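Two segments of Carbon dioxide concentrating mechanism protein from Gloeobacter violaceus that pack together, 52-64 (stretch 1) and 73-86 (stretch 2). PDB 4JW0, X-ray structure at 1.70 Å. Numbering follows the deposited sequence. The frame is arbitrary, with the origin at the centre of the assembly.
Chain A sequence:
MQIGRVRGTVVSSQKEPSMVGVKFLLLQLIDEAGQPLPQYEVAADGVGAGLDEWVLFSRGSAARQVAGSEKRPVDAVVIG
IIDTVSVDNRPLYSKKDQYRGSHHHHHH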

# COMPACT_ATOMS: atom_id res chain seq x y z
N ASP A 52 2.71 8.79 24.57
CA ASP A 52 1.25 8.78 24.75
C ASP A 52 0.49 9.85 23.98
O ASP A 52 -0.74 9.87 23.98
CB ASP A 52 0.88 8.82 26.24
CG ASP A 52 1.14 7.49 26.94
OD1 ASP A 52 1.15 6.45 26.26
OD2 ASP A 52 1.35 7.50 28.17
N GLU A 53 1.20 10.74 23.29
CA GLU A 53 0.52 11.71 22.44
C GLU A 53 -0.10 11.03 21.23
O GLU A 53 0.42 10.03 20.74
CB GLU A 53 1.50 12.80 22.00
CG GLU A 53 1.93 13.72 23.13
CD GLU A 53 2.60 14.99 22.63
OE1 GLU A 53 3.70 14.89 22.04
OE2 GLU A 53 2.04 16.08 22.82
N TRP A 54 -1.23 11.55 20.77
CA TRP A 54 -1.85 11.06 19.55
C TRP A 54 -1.28 11.84 18.38
O TRP A 54 -1.13 13.06 18.45
CB TRP A 54 -3.37 11.25 19.58
CG TRP A 54 -4.11 10.21 20.37
CD1 TRP A 54 -3.62 9.44 21.38
CD2 TRP A 54 -5.47 9.82 20.18
NE1 TRP A 54 -4.61 8.60 21.85
CE2 TRP A 54 -5.75 8.81 21.13
CE3 TRP A 54 -6.49 10.22 19.32
CZ2 TRP A 54 -7.00 8.21 21.23
CZ3 TRP A 54 -7.73 9.63 19.42
CH2 TRP A 54 -7.97 8.63 20.37
N VAL A 55 -0.95 11.13 17.31
CA VAL A 55 -0.44 11.79 16.11
C VAL A 55 -1.20 11.33 14.88
O VAL A 55 -1.78 10.24 14.85
CB VAL A 55 1.06 11.50 15.90
CG1 VAL A 55 1.86 11.98 17.09
CG2 VAL A 55 1.29 10.02 15.65
N LEU A 56 -1.19 12.17 13.85
CA LEU A 56 -1.55 11.74 12.51
C LEU A 56 -0.27 11.34 11.81
O LEU A 56 0.76 12.02 11.95
CB LEU A 56 -2.20 12.87 11.72
CG LEU A 56 -3.64 13.25 12.01
CD1 LEU A 56 -4.00 14.47 11.16
CD2 LEU A 56 -4.60 12.10 11.74
N PHE A 57 -0.31 10.23 11.08
CA PHE A 57 0.86 9.83 10.31
C PHE A 57 0.45 9.34 8.93
O PHE A 57 -0.66 8.84 8.73
CB PHE A 57 1.71 8.79 11.05
CG PHE A 57 1.09 7.42 11.14
CD1 PHE A 57 0.17 7.13 12.14
CD2 PHE A 57 1.45 6.42 10.25
CE1 PHE A 57 -0.39 5.87 12.24
CE2 PHE A 57 0.89 5.16 10.34
CZ PHE A 57 -0.03 4.88 11.33
N SER A 58 1.37 9.53 7.99
CA SER A 58 1.16 9.13 6.61
C SER A 58 2.14 8.04 6.25
O SER A 58 3.21 7.93 6.87
CB SER A 58 1.37 10.31 5.67
OG SER A 58 0.37 11.28 5.88
N ARG A 59 1.78 7.25 5.24
CA ARG A 59 2.61 6.16 4.76
C ARG A 59 2.92 6.35 3.29
O ARG A 59 2.17 7.02 2.56
CB ARG A 59 1.88 4.83 4.92
CG ARG A 59 1.59 4.42 6.34
CD ARG A 59 0.54 3.31 6.34
NE ARG A 59 0.67 2.41 7.49
CZ ARG A 59 -0.26 2.22 8.42
NH1 ARG A 59 -1.43 2.85 8.38
NH2 ARG A 59 -0.02 1.38 9.42
N GLY A 60 4.02 5.76 2.85
CA GLY A 60 4.42 5.78 1.46
C GLY A 60 5.31 6.96 1.13
O GLY A 60 5.97 7.52 2.01
N SER A 61 5.33 7.35 -0.14
CA SER A 61 6.19 8.44 -0.60
C SER A 61 5.85 9.79 0.05
O SER A 61 6.65 10.72 0.00
CB SER A 61 6.15 8.55 -2.12
OG SER A 61 4.84 8.77 -2.60
N ALA A 62 4.67 9.88 0.67
CA ALA A 62 4.33 11.03 1.50
C ALA A 62 5.45 11.34 2.49
O ALA A 62 5.68 12.51 2.83
CB ALA A 62 3.03 10.79 2.25
N ALA A 63 6.13 10.31 2.98
CA ALA A 63 7.14 10.50 4.02
C ALA A 63 8.38 11.23 3.51
O ALA A 63 9.18 11.73 4.29
CB ALA A 63 7.53 9.18 4.64
N ARG A 64 8.53 11.29 2.19
CA ARG A 64 9.68 11.94 1.59
C ARG A 64 9.43 13.41 1.28
O ARG A 64 10.32 14.10 0.79
CB ARG A 64 10.10 11.21 0.30
CG ARG A 64 10.41 9.73 0.51
CD ARG A 64 11.28 9.16 -0.61
NE ARG A 64 10.77 9.43 -1.96
CZ ARG A 64 9.98 8.61 -2.66
NH1 ARG A 64 9.59 7.45 -2.14
NH2 ARG A 64 9.59 8.94 -3.88
N PRO A 73 15.05 6.65 2.32
CA PRO A 73 14.22 5.44 2.20
C PRO A 73 13.24 5.29 3.37
O PRO A 73 13.25 4.28 4.07
CB PRO A 73 15.25 4.31 2.19
CG PRO A 73 16.42 4.86 2.94
CD PRO A 73 16.45 6.34 2.66
N VAL A 74 12.40 6.31 3.55
CA VAL A 74 11.42 6.32 4.63
C VAL A 74 10.01 6.21 4.07
O VAL A 74 9.70 6.82 3.04
CB VAL A 74 11.52 7.60 5.48
CG1 VAL A 74 12.78 7.59 6.31
CG2 VAL A 74 11.46 8.85 4.60
N ASP A 75 9.16 5.46 4.75
CA ASP A 75 7.82 5.18 4.25
C ASP A 75 6.72 5.47 5.27
O ASP A 75 5.57 5.06 5.09
CB ASP A 75 7.72 3.72 3.79
CG ASP A 75 7.77 2.75 4.96
OD1 ASP A 75 8.17 3.18 6.06
OD2 ASP A 75 7.40 1.57 4.78
N ALA A 76 7.08 6.15 6.35
CA ALA A 76 6.10 6.57 7.35
C ALA A 76 6.60 7.82 8.04
O ALA A 76 7.77 7.92 8.40
CB ALA A 76 5.84 5.47 8.35
N VAL A 77 5.70 8.78 8.22
CA VAL A 77 6.07 10.08 8.75
C VAL A 77 4.98 10.61 9.68
O VAL A 77 3.79 10.52 9.37
CB VAL A 77 6.31 11.09 7.60
CG1 VAL A 77 5.04 11.28 6.78
CG2 VAL A 77 6.80 12.42 8.15
N VAL A 78 5.40 11.16 10.81
CA VAL A 78 4.50 11.87 11.70
C VAL A 78 4.27 13.24 11.10
O VAL A 78 5.22 13.98 10.84
CB VAL A 78 5.12 12.04 13.11
CG1 VAL A 78 4.24 12.92 14.00
CG2 VAL A 78 5.35 10.68 13.77
N ILE A 79 3.01 13.60 10.86
CA ILE A 79 2.73 14.89 10.25
C ILE A 79 2.11 15.89 11.22
O ILE A 79 2.12 17.09 10.96
CB ILE A 79 1.86 14.76 9.00
CG1 ILE A 79 0.45 14.29 9.35
CG2 ILE A 79 2.52 13.80 8.01
CD1 ILE A 79 -0.48 14.23 8.17
N GLY A 80 1.58 15.40 12.34
CA GLY A 80 1.01 16.30 13.33
C GLY A 80 0.65 15.66 14.65
O GLY A 80 0.27 14.50 14.70
N ILE A 81 0.78 16.44 15.72
CA ILE A 81 0.24 16.05 17.01
C ILE A 81 -1.23 16.46 17.05
O ILE A 81 -1.58 17.60 16.75
CB ILE A 81 1.02 16.71 18.16
CG1 ILE A 81 2.46 16.20 18.17
CG2 ILE A 81 0.33 16.42 19.50
CD1 ILE A 81 3.42 17.07 18.97
N ILE A 82 -2.09 15.52 17.42
CA ILE A 82 -3.52 15.76 17.41
C ILE A 82 -3.95 16.46 18.70
O ILE A 82 -3.61 16.03 19.79
CB ILE A 82 -4.29 14.45 17.25
CG1 ILE A 82 -4.12 13.91 15.83
CG2 ILE A 82 -5.77 14.66 17.55
CD1 ILE A 82 -4.58 12.49 15.65
N ASP A 83 -4.71 17.55 18.54
CA ASP A 83 -5.28 18.27 19.67
C ASP A 83 -6.68 17.74 19.97
O ASP A 83 -7.01 17.47 21.13
CB ASP A 83 -5.35 19.77 19.36
CG ASP A 83 -3.98 20.40 19.25
OD1 ASP A 83 -3.05 19.94 19.94
OD2 ASP A 83 -3.83 21.36 18.46
N THR A 84 -7.49 17.60 18.94
CA THR A 84 -8.85 17.09 19.11
C THR A 84 -9.27 16.18 17.97
O THR A 84 -8.86 16.35 16.83
CB THR A 84 -9.88 18.25 19.14
OG1 THR A 84 -9.72 19.06 17.97
CG2 THR A 84 -9.69 19.11 20.38
N VAL A 85 -10.11 15.20 18.30
CA VAL A 85 -10.86 14.46 17.30
C VAL A 85 -12.33 14.57 17.66
O VAL A 85 -12.71 14.32 18.80
CB VAL A 85 -10.49 12.98 17.27
CG1 VAL A 85 -11.24 12.29 16.13
CG2 VAL A 85 -9.00 12.79 17.11
N SER A 86 -13.14 14.94 16.68
CA SER A 86 -14.58 15.05 16.90
C SER A 86 -15.30 13.99 16.07
O SER A 86 -14.84 13.61 15.00
CB SER A 86 -15.08 16.44 16.52
OG SER A 86 -15.04 16.63 15.12
O HOH W 1 -2.21 14.30 21.45
O HOH W 2 8.89 6.56 0.42

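A pair of antiparallel strands is held first by its backbone and then by the side chains on its two faces, and these segments show how that scheme absorbs an irregularity. Together they bury 948 Å² of surface. Strand 54-59 runs antiparallel to the strand that starts at Ala-76.

Contact begins at Glu-53, whose OE2 lies 3.7 Å from Ile-81 CG2; its carboxylate finds hydrogen-bonding partners outside the pair. At Trp-54 the ladder opens: Ile-82 N donates to Trp-54 O at 2.8 Å, nearly linear at 173°. A water extends this rung, accepting from Trp-54 N at 3.0 Å and donating to Ile-82 O at 2.8 Å, so the backbone is satisfied where the direct bond runs one way. The indole presents its edge to Val-85, with CZ3 4.1 Å from Val-85 CG2.

Val-55 shares a face with Val-78 and Ile-81, its CB 4.0 Å from Val-78 CG1. Leu-56 turns to the other face, where its CG meets Ile-82 CD1 at 3.8 Å and its CB meets Ile-79 CG1, also at 3.8 Å. Gly-80, directly across from Leu-56, adds no side chain to this cluster.

The bulge becomes visible in the hydrogen bonds of Leu-56. Its N donates to Gly-80 O at 2.9 Å, but its O accepts from Ile-79 N at 3.0 Å, one residue earlier in the partner strand. The register therefore shifts by one between Leu-56 and Phe-57, and the next residue pairs with Val-78. Phe-57 starts on the face of Val-55, but the end of its side chain leads away from the partner; its CA still approaches Val-77 O at 3.2 Å in a CA-H...O contact.

Ser-58 exchanges two bonds with Val-77: Ser-58 N to Val-77 O and Val-77 N to Ser-58 O, both 3.0 Å. The small serine leaves its CB 4.0 Å from Val-77 CG1, while its hydroxyl bonds elsewhere in the structure. Arg-59 contributes mainly backbone, its CA 3.2 Å from Asp-75 O.

Gly-60 N closes the ladder on Asp-75 O at 2.8 Å. Its phi/psi of 90/-156 would jam a CB against the preceding carbonyl, which calls for glycine. A 3-10 turn then brings Ala-63 back over the partner: its methyl CB fits 3.7 Å from Val-77 CB and 3.9 Å from Val-74 CG2. It also lies 3.5 Å from Ala-76 N, a buried amide without a partner. A water accepts from Arg-64 NH1 and donates to Val-74 O, both at 2.8 Å.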